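Local coordinates for protein nucleoporin nup120 (Schizosaccharomyces pombe, PDB 4GQ2) that serves as a structural component of the nuclear pore complex, whose nucleoporins can also dock transiently associated nuclear transport factors, at residues L25-L30 with H106-V111; T126-A131 with Y140-K145; T289-T294 with L352-G357; S733-N738 with T769-F774; L812-V817 with G834-D839. One frame throughout, in Å; residues are numbered along the deposited sequence.

Interaction 1: residues L25-L30 with H106-V111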
# COMPACT_ATOMS: atom_id res chain seq x y z
N LEU A 25 -17.30 -2.49 -26.17
CA LEU A 25 -17.86 -2.90 -27.46
C LEU A 25 -19.37 -3.09 -27.38
O LEU A 25 -19.91 -3.47 -26.34
CB LEU A 25 -17.22 -4.19 -27.92
CG LEU A 25 -15.71 -4.29 -28.06
CD1 LEU A 25 -15.36 -5.66 -28.65
CD2 LEU A 25 -15.19 -3.17 -28.95
N TRP A 26 -20.04 -2.83 -28.50
CA TRP A 26 -21.48 -3.07 -28.66
C TRP A 26 -21.69 -4.00 -29.82
O TRP A 26 -21.20 -3.74 -30.92
CB TRP A 26 -22.23 -1.78 -28.93
CG TRP A 26 -22.42 -0.92 -27.70
CD1 TRP A 26 -23.58 -0.78 -26.94
CD2 TRP A 26 -21.43 -0.06 -27.04
NE1 TRP A 26 -23.38 0.08 -25.89
CE2 TRP A 26 -22.11 0.55 -25.89
CE3 TRP A 26 -20.09 0.25 -27.28
CZ2 TRP A 26 -21.46 1.43 -25.04
CZ3 TRP A 26 -19.45 1.15 -26.42
CH2 TRP A 26 -20.12 1.72 -25.32
N VAL A 27 -22.42 -5.09 -29.58
CA VAL A 27 -22.79 -6.01 -30.65
C VAL A 27 -23.76 -5.30 -31.61
O VAL A 27 -24.53 -4.44 -31.17
CB VAL A 27 -23.39 -7.34 -30.11
CG1 VAL A 27 -22.39 -8.06 -29.21
CG2 VAL A 27 -24.70 -7.10 -29.36
N PRO A 28 -23.69 -5.62 -32.92
CA PRO A 28 -24.59 -5.01 -33.90
C PRO A 28 -26.06 -5.17 -33.50
O PRO A 28 -26.47 -6.25 -33.07
CB PRO A 28 -24.30 -5.78 -35.18
CG PRO A 28 -22.88 -6.21 -35.03
CD PRO A 28 -22.73 -6.53 -33.57
N ALA A 29 -26.84 -4.09 -33.63
CA ALA A 29 -28.25 -4.10 -33.26
C ALA A 29 -29.13 -4.83 -34.28
O ALA A 29 -28.90 -4.74 -35.49
CB ALA A 29 -28.75 -2.67 -33.04
N LEU A 30 -30.12 -5.56 -33.78
CA LEU A 30 -31.09 -6.27 -34.62
C LEU A 30 -32.53 -5.83 -34.32
O LEU A 30 -32.75 -5.02 -33.42
CB LEU A 30 -30.92 -7.79 -34.48
CG LEU A 30 -30.11 -8.52 -35.56
CD1 LEU A 30 -28.65 -8.08 -35.61
CD2 LEU A 30 -30.19 -10.03 -35.35
N HIS A 106 -21.31 -5.03 -24.61
CA HIS A 106 -22.71 -4.73 -24.30
C HIS A 106 -23.62 -5.43 -25.25
O HIS A 106 -23.30 -5.57 -26.44
CB HIS A 106 -22.99 -3.23 -24.37
CG HIS A 106 -22.10 -2.40 -23.49
ND1 HIS A 106 -22.48 -1.98 -22.27
CD2 HIS A 106 -20.81 -1.90 -23.70
CE1 HIS A 106 -21.49 -1.25 -21.72
NE2 HIS A 106 -20.47 -1.20 -22.59
N PHE A 107 -24.76 -5.87 -24.72
CA PHE A 107 -25.77 -6.62 -25.45
C PHE A 107 -27.11 -5.91 -25.33
O PHE A 107 -27.32 -5.16 -24.38
CB PHE A 107 -25.89 -8.03 -24.88
CG PHE A 107 -24.71 -8.91 -25.18
CD1 PHE A 107 -23.57 -8.88 -24.37
CD2 PHE A 107 -24.74 -9.78 -26.26
CE1 PHE A 107 -22.49 -9.69 -24.65
CE2 PHE A 107 -23.65 -10.60 -26.55
CZ PHE A 107 -22.53 -10.55 -25.74
N PRO A 108 -28.02 -6.13 -26.31
CA PRO A 108 -29.36 -5.54 -26.25
C PRO A 108 -30.26 -6.28 -25.27
O PRO A 108 -31.32 -5.76 -24.88
CB PRO A 108 -29.90 -5.71 -27.68
CG PRO A 108 -28.77 -6.25 -28.50
CD PRO A 108 -27.82 -6.91 -27.54
N SER A 109 -29.85 -7.49 -24.90
CA SER A 109 -30.54 -8.32 -23.92
C SER A 109 -29.52 -9.09 -23.08
O SER A 109 -28.42 -9.38 -23.55
CB SER A 109 -31.47 -9.29 -24.64
OG SER A 109 -31.81 -10.39 -23.83
N ASN A 110 -29.90 -9.44 -21.85
CA ASN A 110 -29.03 -10.16 -20.93
C ASN A 110 -28.56 -11.51 -21.46
O ASN A 110 -29.37 -12.31 -21.91
CB ASN A 110 -29.72 -10.37 -19.56
CG ASN A 110 -29.57 -9.17 -18.63
OD1 ASN A 110 -28.55 -8.48 -18.65
ND2 ASN A 110 -30.58 -8.93 -17.81
N VAL A 111 -27.25 -11.76 -21.42
CA VAL A 111 -26.72 -13.08 -21.71
C VAL A 111 -27.35 -14.06 -20.72
O VAL A 111 -27.45 -13.75 -19.53
CB VAL A 111 -25.18 -13.14 -21.62
CG1 VAL A 111 -24.67 -14.52 -21.97
CG2 VAL A 111 -24.55 -12.10 -22.53
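L25 opens the contact with its backbone: its carbonyl O takes the N-H of H106 at 2.7 Å, almost straight and nearly along the C=O axis. The same oxygen also lies in the plane of the H106 ring, at the edge marked by CD2. W26 pairs with H106 as a parallel beta bridge that puts both side chains on one face of the sheet. The two run side by side, each with CG anti to the carbonyl carbon, and form an offset stack: the imidazole lies over the six-membered ring of W26, centroids 4.3 Å apart and planes only 12° from parallel. H106 CB sits over the five-membered ring of W26, a CH-pi contact 3.8 Å from its centroid. At V27 the strand has ended, yet its N still donates to H106 O, a longer bond of 3.3 Å. V27 points toward 106-111 and divides its branches: CG1 lies over a face of the F107 ring in a CH-pi contact, and CG2 meets P108 CD at 3.6 Å. Strand 21-26 forms one margin of a mixed sheet beside strand 101-106, while V27 touches C160 and Y139, and F107 packs on I141, in strands 160-163 and 138-143 of the next sheet.

Interaction 2: residues T126-A131 with Y140-K145; sequences TTIIYA and YIRLSK
The beta hairpin of strands 126-133 and 138-143, the middle pair of a four-stranded antiparallel sheet in the beta-propeller domain, is zipped here. I129 and I141 form a hydrogen-bonded pair, I129 N to I141 O at 2.7 Å and I141 N to I129 O at 2.8 Å. L143 N gives a further nearly straight bond to T127 O. On the face of Y130 and Y140, the Y140 edge meets the Y130 face in an offset edge-to-face pair, planes at 64°, with Y140 CD1 3.5 Å from Y130 CE1. I128 CG1 lies 3.4 Å from Y140 OH. The hydroxyls of Y130 and Y140 reach the backbone oxygens of S180 and T181. An alanine at Y140 would probably loosen this face, since the ring's contacts with Y130 and I128 and the bond to T181 would go. On the other face, L143 CD1 meets I129 CD1 at 3.8 Å and touches T127 CG2. The chemistry is therefore divided: backbone bonds set the pairing, the face of I129 and L143 meets through apolar branches, and the tyrosine face is anchored by buried hydroxyls.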
# COMPACT_ATOMS: atom_id res chain seq x y z
N THR A 126 -6.84 -17.40 -32.94
CA THR A 126 -7.90 -16.56 -32.39
C THR A 126 -8.89 -17.34 -31.51
O THR A 126 -9.18 -18.51 -31.77
CB THR A 126 -8.66 -15.77 -33.49
OG1 THR A 126 -9.91 -15.30 -32.98
CG2 THR A 126 -8.92 -16.62 -34.72
N THR A 127 -9.38 -16.68 -30.47
CA THR A 127 -10.36 -17.26 -29.55
C THR A 127 -11.76 -16.78 -29.92
O THR A 127 -11.97 -15.61 -30.25
CB THR A 127 -10.04 -16.91 -28.08
OG1 THR A 127 -8.69 -17.30 -27.77
CG2 THR A 127 -10.98 -17.63 -27.12
N ILE A 128 -12.72 -17.70 -29.84
CA ILE A 128 -14.11 -17.46 -30.20
C ILE A 128 -15.01 -17.53 -28.97
O ILE A 128 -14.82 -18.39 -28.10
CB ILE A 128 -14.56 -18.50 -31.27
CG1 ILE A 128 -14.28 -17.97 -32.68
CG2 ILE A 128 -16.03 -18.86 -31.15
CD1 ILE A 128 -12.85 -18.18 -33.16
N ILE A 129 -15.97 -16.62 -28.88
CA ILE A 129 -17.04 -16.73 -27.88
C ILE A 129 -18.41 -16.89 -28.53
O ILE A 129 -18.81 -16.07 -29.37
CB ILE A 129 -17.09 -15.52 -26.93
CG1 ILE A 129 -15.72 -15.25 -26.32
CG2 ILE A 129 -18.11 -15.76 -25.81
CD1 ILE A 129 -15.59 -13.85 -25.77
N TYR A 130 -19.12 -17.94 -28.14
CA TYR A 130 -20.54 -18.09 -28.41
C TYR A 130 -21.33 -17.55 -27.22
O TYR A 130 -21.08 -17.95 -26.08
CB TYR A 130 -20.91 -19.56 -28.59
CG TYR A 130 -20.22 -20.29 -29.72
CD1 TYR A 130 -20.72 -20.22 -31.03
CD2 TYR A 130 -19.09 -21.06 -29.48
CE1 TYR A 130 -20.09 -20.90 -32.07
CE2 TYR A 130 -18.45 -21.74 -30.51
CZ TYR A 130 -18.95 -21.66 -31.80
OH TYR A 130 -18.32 -22.33 -32.81
N ALA A 131 -22.28 -16.66 -27.49
CA ALA A 131 -23.14 -16.10 -26.46
C ALA A 131 -24.60 -16.06 -26.90
O ALA A 131 -24.91 -15.65 -28.03
CB ALA A 131 -22.67 -14.71 -26.06
N TYR A 140 -21.59 -14.64 -32.30
CA TYR A 140 -20.33 -15.31 -32.59
C TYR A 140 -19.22 -14.27 -32.59
O TYR A 140 -19.02 -13.55 -33.58
CB TYR A 140 -20.44 -16.04 -33.94
CG TYR A 140 -19.21 -16.83 -34.34
CD1 TYR A 140 -19.02 -18.13 -33.89
CD2 TYR A 140 -18.26 -16.28 -35.19
CE1 TYR A 140 -17.90 -18.86 -34.26
CE2 TYR A 140 -17.14 -17.00 -35.57
CZ TYR A 140 -16.96 -18.28 -35.11
OH TYR A 140 -15.84 -18.98 -35.50
N ILE A 141 -18.51 -14.19 -31.46
CA ILE A 141 -17.53 -13.12 -31.22
C ILE A 141 -16.09 -13.60 -31.34
O ILE A 141 -15.68 -14.53 -30.64
CB ILE A 141 -17.75 -12.46 -29.83
CG1 ILE A 141 -19.15 -11.85 -29.73
CG2 ILE A 141 -16.70 -11.39 -29.57
CD1 ILE A 141 -19.62 -11.65 -28.31
N ARG A 142 -15.34 -12.96 -32.23
CA ARG A 142 -13.92 -13.26 -32.40
C ARG A 142 -13.06 -12.32 -31.56
O ARG A 142 -13.16 -11.10 -31.68
CB ARG A 142 -13.51 -13.14 -33.87
CG ARG A 142 -13.76 -14.38 -34.72
CD ARG A 142 -12.92 -14.30 -35.99
NE ARG A 142 -13.45 -15.08 -37.11
CZ ARG A 142 -14.43 -14.68 -37.91
NH1 ARG A 142 -15.04 -13.52 -37.71
NH2 ARG A 142 -14.82 -15.46 -38.90
N LEU A 143 -12.23 -12.89 -30.70
CA LEU A 143 -11.38 -12.11 -29.81
C LEU A 143 -10.04 -11.82 -30.44
O LEU A 143 -9.37 -12.72 -30.97
CB LEU A 143 -11.14 -12.85 -28.49
CG LEU A 143 -12.29 -13.00 -27.50
CD1 LEU A 143 -11.89 -13.96 -26.39
CD2 LEU A 143 -12.71 -11.65 -26.93
N SER A 144 -9.64 -10.56 -30.39
CA SER A 144 -8.28 -10.18 -30.74
C SER A 144 -7.47 -9.99 -29.45
O SER A 144 -7.92 -9.31 -28.51
CB SER A 144 -8.28 -8.91 -31.58
OG SER A 144 -6.95 -8.52 -31.90
N LYS A 145 -6.28 -10.59 -29.42
CA LYS A 145 -5.33 -10.39 -28.32
C LYS A 145 -4.97 -8.91 -28.15
O LYS A 145 -4.71 -8.45 -27.04
CB LYS A 145 -4.07 -11.23 -28.53
CG LYS A 145 -4.28 -12.71 -28.31
CD LYS A 145 -2.99 -13.50 -28.43
CE LYS A 145 -3.23 -14.98 -28.19
NZ LYS A 145 -1.97 -15.77 -28.19

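Interaction 3: residues T289-T294 with L352-G357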
# COMPACT_ATOMS: atom_id res chain seq x y z
N THR A 289 -18.64 -33.72 -15.28
CA THR A 289 -17.38 -33.11 -15.70
C THR A 289 -16.38 -34.17 -16.17
O THR A 289 -16.47 -35.33 -15.76
CB THR A 289 -16.75 -32.22 -14.61
OG1 THR A 289 -15.85 -31.29 -15.21
CG2 THR A 289 -16.01 -33.06 -13.57
N SER A 290 -15.45 -33.77 -17.03
CA SER A 290 -14.41 -34.68 -17.50
C SER A 290 -13.03 -34.17 -17.12
O SER A 290 -12.86 -32.98 -16.88
CB SER A 290 -14.50 -34.88 -19.02
OG SER A 290 -13.92 -33.81 -19.73
N ASP A 291 -12.06 -35.08 -17.05
CA ASP A 291 -10.70 -34.69 -16.69
C ASP A 291 -10.01 -34.01 -17.87
O ASP A 291 -10.26 -34.35 -19.03
CB ASP A 291 -9.89 -35.88 -16.15
CG ASP A 291 -9.66 -36.96 -17.19
OD1 ASP A 291 -10.66 -37.46 -17.75
OD2 ASP A 291 -8.49 -37.31 -17.43
N HIS A 292 -9.15 -33.05 -17.54
CA HIS A 292 -8.58 -32.13 -18.54
C HIS A 292 -7.41 -32.71 -19.28
O HIS A 292 -7.06 -32.23 -20.37
CB HIS A 292 -8.19 -30.81 -17.87
CG HIS A 292 -9.34 -30.10 -17.20
ND1 HIS A 292 -9.98 -29.06 -17.77
CD2 HIS A 292 -9.96 -30.32 -15.97
CE1 HIS A 292 -10.96 -28.64 -16.94
NE2 HIS A 292 -10.94 -29.41 -15.84
N THR A 293 -6.78 -33.73 -18.70
CA THR A 293 -5.59 -34.33 -19.30
C THR A 293 -5.96 -35.27 -20.46
O THR A 293 -5.69 -34.96 -21.62
CB THR A 293 -4.69 -35.01 -18.24
OG1 THR A 293 -3.94 -36.07 -18.83
CG2 THR A 293 -5.52 -35.56 -17.10
N THR A 294 -6.59 -36.40 -20.14
CA THR A 294 -7.08 -37.31 -21.17
C THR A 294 -8.60 -37.34 -21.08
O THR A 294 -9.16 -37.93 -20.16
CB THR A 294 -6.54 -38.75 -20.99
OG1 THR A 294 -6.82 -39.21 -19.65
CG2 THR A 294 -5.03 -38.80 -21.25
N LEU A 352 -12.46 -32.54 -12.19
CA LEU A 352 -11.79 -33.83 -12.08
C LEU A 352 -10.43 -33.80 -12.77
O LEU A 352 -10.30 -33.30 -13.89
CB LEU A 352 -12.67 -34.94 -12.68
CG LEU A 352 -12.13 -36.36 -12.80
CD1 LEU A 352 -11.99 -37.02 -11.44
CD2 LEU A 352 -13.04 -37.19 -13.71
N ILE A 353 -9.41 -34.33 -12.08
CA ILE A 353 -8.04 -34.33 -12.60
C ILE A 353 -7.36 -35.68 -12.37
O ILE A 353 -7.23 -36.14 -11.23
CB ILE A 353 -7.19 -33.20 -11.95
CG1 ILE A 353 -7.81 -31.81 -12.18
CG2 ILE A 353 -5.76 -33.21 -12.48
CD1 ILE A 353 -8.68 -31.32 -11.05
N SER A 354 -6.94 -36.32 -13.46
CA SER A 354 -6.11 -37.53 -13.39
C SER A 354 -4.64 -37.16 -13.56
O SER A 354 -4.31 -36.20 -14.25
CB SER A 354 -6.54 -38.58 -14.42
OG SER A 354 -6.48 -38.07 -15.74
N SER A 355 -3.76 -37.94 -12.94
CA SER A 355 -2.36 -37.52 -12.76
C SER A 355 -1.37 -37.95 -13.85
O SER A 355 -0.15 -37.80 -13.67
CB SER A 355 -1.86 -37.94 -11.37
OG SER A 355 -2.12 -39.31 -11.13
N GLU A 356 -1.88 -38.48 -14.97
CA GLU A 356 -1.05 -38.95 -16.10
C GLU A 356 -0.18 -40.17 -15.77
O GLU A 356 0.30 -40.85 -16.67
CB GLU A 356 -0.18 -37.83 -16.68
CG GLU A 356 -0.93 -36.84 -17.56
CD GLU A 356 -0.13 -35.59 -17.85
OE1 GLU A 356 0.32 -34.92 -16.89
OE2 GLU A 356 0.05 -35.26 -19.05
N GLY A 357 0.01 -40.43 -14.47
CA GLY A 357 0.79 -41.59 -14.02
C GLY A 357 0.02 -42.51 -13.08
O GLY A 357 0.29 -42.55 -11.88
O HOH W 1 -13.32 -31.34 -14.47
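L352, near the end of strand 346-354, meets the other segment through backbone and side chain alike. Its N donates to a water at 2.7 Å, which in turn donates to S290 O and is hydrogen-bonded to T289 OG1, so one water bridges the two backbones. Its carbonyl O receives a CA-H...O contact from D291 CA at 3.2 Å and lies near the plane of the H292 ring at its CD2 edge; H292 NE2 is hydrogen-bonded to Q351 OE1. The L352 side chain, CG anti to the backbone N, sets CB against T289 CG2 at 3.9 Å and CG against D291 CB. S354 points toward the other segment and carries the polar link: its OG donates to D291 OD2 at 2.7 Å, reaching the carboxylate from above its plane, and T293 CG2 packs against the same hydroxyl. T294 N and OG1 add weak bonds to OD2 of D291, and OD1 accepts from F297 N, engaging both carboxylate oxygens. E356 closes the contact at the exposed end, its CG 3.4 Å from T293 OG1. Within the beta-propeller domain, strand 346-354 is thereby joined to strand 288-290, each outermost in its sheet within this chain, and L352 also rests on F297 and A299 of strand 297-302.

Interaction 4: residues S733-N738 with T769-F774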
# COMPACT_ATOMS: atom_id res chain seq x y z
N SER A 733 8.47 -5.88 8.15
CA SER A 733 7.75 -4.62 8.33
C SER A 733 8.00 -3.66 7.19
O SER A 733 7.10 -2.95 6.76
CB SER A 733 8.09 -3.96 9.68
OG SER A 733 7.80 -4.84 10.76
N PHE A 734 9.23 -3.64 6.69
CA PHE A 734 9.56 -2.91 5.47
C PHE A 734 8.64 -3.30 4.30
O PHE A 734 7.96 -2.45 3.71
CB PHE A 734 11.04 -3.10 5.13
CG PHE A 734 11.41 -2.71 3.74
CD1 PHE A 734 11.51 -1.38 3.37
CD2 PHE A 734 11.72 -3.70 2.79
CE1 PHE A 734 11.88 -1.02 2.08
CE2 PHE A 734 12.08 -3.35 1.50
CZ PHE A 734 12.16 -2.01 1.14
N LEU A 735 8.58 -4.59 4.00
CA LEU A 735 7.71 -5.07 2.92
C LEU A 735 6.22 -4.83 3.15
O LEU A 735 5.47 -4.57 2.20
CB LEU A 735 7.98 -6.54 2.60
CG LEU A 735 9.37 -6.79 1.98
CD1 LEU A 735 9.69 -8.27 1.99
CD2 LEU A 735 9.47 -6.23 0.57
N LEU A 736 5.77 -4.90 4.41
CA LEU A 736 4.38 -4.59 4.74
C LEU A 736 4.05 -3.12 4.41
O LEU A 736 2.94 -2.80 3.98
CB LEU A 736 4.05 -4.94 6.21
CG LEU A 736 3.87 -6.45 6.46
CD1 LEU A 736 3.72 -6.78 7.93
CD2 LEU A 736 2.68 -6.99 5.68
N GLU A 737 5.04 -2.24 4.58
CA GLU A 737 4.89 -0.85 4.19
C GLU A 737 4.84 -0.72 2.66
O GLU A 737 4.30 0.24 2.13
CB GLU A 737 6.01 0.01 4.79
CG GLU A 737 5.55 1.39 5.24
CD GLU A 737 6.68 2.32 5.67
OE1 GLU A 737 6.83 3.40 5.05
OE2 GLU A 737 7.42 1.96 6.62
N ASN A 738 5.39 -1.71 1.95
CA ASN A 738 5.36 -1.69 0.49
C ASN A 738 3.99 -2.10 -0.07
O ASN A 738 3.66 -1.83 -1.23
CB ASN A 738 6.47 -2.58 -0.08
CG ASN A 738 7.83 -1.90 -0.10
OD1 ASN A 738 8.33 -1.54 -1.17
ND2 ASN A 738 8.44 -1.72 1.07
N THR A 769 1.60 -1.28 -7.13
CA THR A 769 2.13 -1.11 -5.78
C THR A 769 3.59 -1.47 -5.69
O THR A 769 4.12 -2.22 -6.52
CB THR A 769 1.35 -1.94 -4.74
OG1 THR A 769 1.72 -3.32 -4.86
CG2 THR A 769 -0.16 -1.79 -4.93
N ALA A 770 4.25 -0.95 -4.65
CA ALA A 770 5.64 -1.30 -4.36
C ALA A 770 5.82 -2.80 -4.08
O ALA A 770 6.87 -3.36 -4.39
CB ALA A 770 6.16 -0.47 -3.20
N LEU A 771 4.82 -3.44 -3.50
CA LEU A 771 4.91 -4.88 -3.20
C LEU A 771 4.74 -5.74 -4.45
O LEU A 771 5.30 -6.82 -4.54
CB LEU A 771 3.94 -5.29 -2.10
CG LEU A 771 4.07 -6.71 -1.55
CD1 LEU A 771 5.46 -6.95 -0.96
CD2 LEU A 771 2.98 -7.01 -0.51
N GLN A 772 3.96 -5.25 -5.42
CA GLN A 772 3.83 -5.91 -6.71
C GLN A 772 5.14 -5.79 -7.50
O GLN A 772 5.55 -6.72 -8.18
CB GLN A 772 2.64 -5.35 -7.52
CG GLN A 772 1.28 -5.58 -6.88
CD GLN A 772 0.15 -4.76 -7.49
OE1 GLN A 772 0.38 -3.81 -8.24
NE2 GLN A 772 -1.08 -5.13 -7.17
N PHE A 773 5.78 -4.63 -7.40
CA PHE A 773 7.10 -4.38 -7.99
C PHE A 773 8.13 -5.36 -7.40
O PHE A 773 8.86 -6.02 -8.15
CB PHE A 773 7.49 -2.93 -7.71
CG PHE A 773 8.76 -2.47 -8.37
CD1 PHE A 773 9.99 -2.71 -7.78
CD2 PHE A 773 8.71 -1.72 -9.54
CE1 PHE A 773 11.16 -2.25 -8.37
CE2 PHE A 773 9.88 -1.26 -10.14
CZ PHE A 773 11.11 -1.52 -9.55
N PHE A 774 8.18 -5.46 -6.08
CA PHE A 774 9.01 -6.47 -5.41
C PHE A 774 8.70 -7.88 -5.92
O PHE A 774 9.61 -8.67 -6.18
CB PHE A 774 8.78 -6.42 -3.90
CG PHE A 774 9.51 -7.49 -3.13
CD1 PHE A 774 10.89 -7.40 -2.91
CD2 PHE A 774 8.83 -8.58 -2.61
CE1 PHE A 774 11.56 -8.37 -2.18
CE2 PHE A 774 9.50 -9.56 -1.88
CZ PHE A 774 10.87 -9.45 -1.67
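L735 and F774 make the close-fitting part of this helix contact. The leucine comes in at about a right angle and sets CD2 almost exactly over the centre of the phenyl face, a CH-pi contact 3.8 Å from the centroid and 6° off the ring normal; CD1 reaches the far rim at CZ. F774 CG stands anti to its backbone N, which turns the ring toward the leucine. N738 is also tightly held. Its ND2 donates to F734 O at 2.8 Å, one turn back, with that oxygen in the amide plane, and the same nitrogen lies over the centre of the F734 ring. This fixes the amide so that OD1 faces A770 CB at 3.2 Å. The segments belong to helices 719-739 and 770-777; the axes of 733-738 and 770-774 approach to 8.9 Å, their N-to-C directions 117° apart. The second helix begins with a capping box: Q772 N donates to T769 OG1 and T769 N to Q772 OE1. Other parts are looser. N738 O is joined to L771 N by only a weak, bent bond of 3.0 Å, and L771 CD1 comes no nearer to L735 CD2 than 4.4 Å. T769, partly exposed, touches only N738 O, from 4.2 Å at its CB.

Interaction 5: residues L812-V817 with G834-D839; sequences LVTELV and GWLNSD
Two waters, and no direct hydrogen bond, make the polar link between helix 812-822 and the segment 834-839. One water lies 2.5 Å from T814 OG1 and accepts from N837 N; the other water lies 2.7 Å from T814 OG1 and donates to D839 OD2. An Asx turn shapes the far side of this bridge, D839 N donating to N837 OD1 at 3.2 Å from above the carbonyl plane, while N837 ND2 returns a weak bond to D839 OD2. The apolar half centres on L836, whose CG is anti to the carbonyl carbon. Its CD2 lies 3.6 Å from T814 CA and 3.7 Å from V813 CG1, and its CD1 meets V817 CG1 tip to tip. V813 CG1, anti to its backbone N, also touches W835 CB at 3.8 Å, wedging between W835 and L836. An alanine at V813 would probably loosen the grip on the segment 834-839, because the branch touching both W835 and L836 would be missing. Lying between helices 826-832 and 840-852, this loop turns away the W835 indole, whose NE1 is hydrogen-bonded to E737 and whose ring meets F734 edge-to-face, both in helix 719-739, while V817 packs on L845 and I849 of helix 840-852.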
# COMPACT_ATOMS: atom_id res chain seq x y z
N LEU A 812 18.41 -6.31 1.49
CA LEU A 812 17.14 -6.34 0.75
C LEU A 812 16.51 -4.96 0.56
O LEU A 812 15.95 -4.67 -0.51
CB LEU A 812 16.18 -7.29 1.45
CG LEU A 812 14.85 -7.77 0.85
CD1 LEU A 812 13.76 -6.70 0.91
CD2 LEU A 812 15.04 -8.32 -0.56
N VAL A 813 16.60 -4.11 1.57
CA VAL A 813 16.05 -2.75 1.47
C VAL A 813 16.78 -2.00 0.37
O VAL A 813 16.16 -1.39 -0.49
CB VAL A 813 16.13 -1.98 2.80
CG1 VAL A 813 15.70 -0.54 2.61
CG2 VAL A 813 15.27 -2.64 3.86
N THR A 814 18.11 -2.06 0.40
CA THR A 814 18.91 -1.36 -0.59
C THR A 814 18.56 -1.84 -1.99
O THR A 814 18.34 -1.02 -2.89
CB THR A 814 20.41 -1.51 -0.32
OG1 THR A 814 20.70 -1.08 1.02
CG2 THR A 814 21.20 -0.67 -1.29
N GLU A 815 18.49 -3.16 -2.16
CA GLU A 815 18.16 -3.77 -3.44
C GLU A 815 16.81 -3.30 -3.97
O GLU A 815 16.70 -2.86 -5.11
CB GLU A 815 18.17 -5.30 -3.33
CG GLU A 815 19.56 -5.91 -3.15
CD GLU A 815 19.53 -7.43 -3.07
OE1 GLU A 815 18.45 -8.04 -3.26
OE2 GLU A 815 20.60 -8.03 -2.82
N LEU A 816 15.77 -3.40 -3.13
CA LEU A 816 14.44 -3.04 -3.58
C LEU A 816 14.34 -1.55 -3.89
O LEU A 816 13.88 -1.17 -4.97
CB LEU A 816 13.36 -3.49 -2.58
CG LEU A 816 11.92 -3.04 -2.89
CD1 LEU A 816 11.50 -3.50 -4.28
CD2 LEU A 816 10.95 -3.55 -1.83
N VAL A 817 14.79 -0.72 -2.95
CA VAL A 817 14.76 0.75 -3.12
C VAL A 817 15.58 1.20 -4.33
O VAL A 817 15.15 2.10 -5.08
CB VAL A 817 15.21 1.49 -1.84
CG1 VAL A 817 15.28 2.99 -2.08
CG2 VAL A 817 14.27 1.19 -0.69
N GLY A 834 13.73 5.73 5.40
CA GLY A 834 14.13 5.48 6.79
C GLY A 834 14.54 4.05 7.07
O GLY A 834 15.10 3.76 8.12
N TRP A 835 14.27 3.15 6.13
CA TRP A 835 14.62 1.73 6.24
C TRP A 835 16.01 1.42 5.74
O TRP A 835 16.57 0.38 6.10
CB TRP A 835 13.63 0.88 5.45
CG TRP A 835 12.24 0.86 6.02
CD1 TRP A 835 11.11 1.48 5.51
CD2 TRP A 835 11.78 0.18 7.25
NE1 TRP A 835 10.01 1.23 6.31
CE2 TRP A 835 10.35 0.46 7.37
CE3 TRP A 835 12.39 -0.60 8.22
CZ2 TRP A 835 9.58 -0.05 8.40
CZ3 TRP A 835 11.60 -1.10 9.27
CH2 TRP A 835 10.23 -0.83 9.36
N LEU A 836 16.56 2.29 4.89
CA LEU A 836 17.92 2.08 4.34
C LEU A 836 18.94 2.15 5.46
O LEU A 836 18.86 3.03 6.31
CB LEU A 836 18.25 3.11 3.25
CG LEU A 836 17.60 2.91 1.88
CD1 LEU A 836 17.73 4.17 1.05
CD2 LEU A 836 18.19 1.71 1.15
N ASN A 837 19.88 1.21 5.46
CA ASN A 837 20.86 1.12 6.53
C ASN A 837 22.07 2.03 6.29
O ASN A 837 22.01 2.91 5.43
CB ASN A 837 21.28 -0.35 6.78
CG ASN A 837 22.00 -0.99 5.59
OD1 ASN A 837 22.55 -0.31 4.72
ND2 ASN A 837 22.03 -2.31 5.58
N SER A 838 23.16 1.82 7.03
CA SER A 838 24.33 2.70 7.01
C SER A 838 25.49 2.28 6.09
O SER A 838 26.52 2.95 6.08
CB SER A 838 24.86 2.89 8.42
OG SER A 838 23.92 3.61 9.19
N ASP A 839 25.33 1.20 5.34
CA ASP A 839 26.30 0.81 4.31
C ASP A 839 26.49 1.97 3.30
O ASP A 839 25.55 2.70 3.02
CB ASP A 839 25.84 -0.45 3.55
CG ASP A 839 25.53 -1.62 4.48
OD1 ASP A 839 26.16 -1.72 5.56
OD2 ASP A 839 24.66 -2.45 4.14
O HOH W 2 19.79 -0.70 3.36
O HOH W 3 23.20 -1.69 1.85

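From the N terminus, the five contacts come in series; none nests in or crosses another. Interaction 1 closes a loop of 75 residues, joining the ends of two neighbouring strands, and interaction 2 closes eight residues at the end of a hairpin; the two touch where F107 packs on I141 and A131, tying adjacent sheets of the propeller. Interaction 3 closes 57 residues between two further sheets, its nearest atoms about 15 Å from interaction 2. The chain then enters helical territory. Interaction 4 closes 30 residues between two helices, and interaction 5 sixteen, tying helix 812-822 to the loop before helix 840-852. These last two touch through E737 with W835 and F734 with L816.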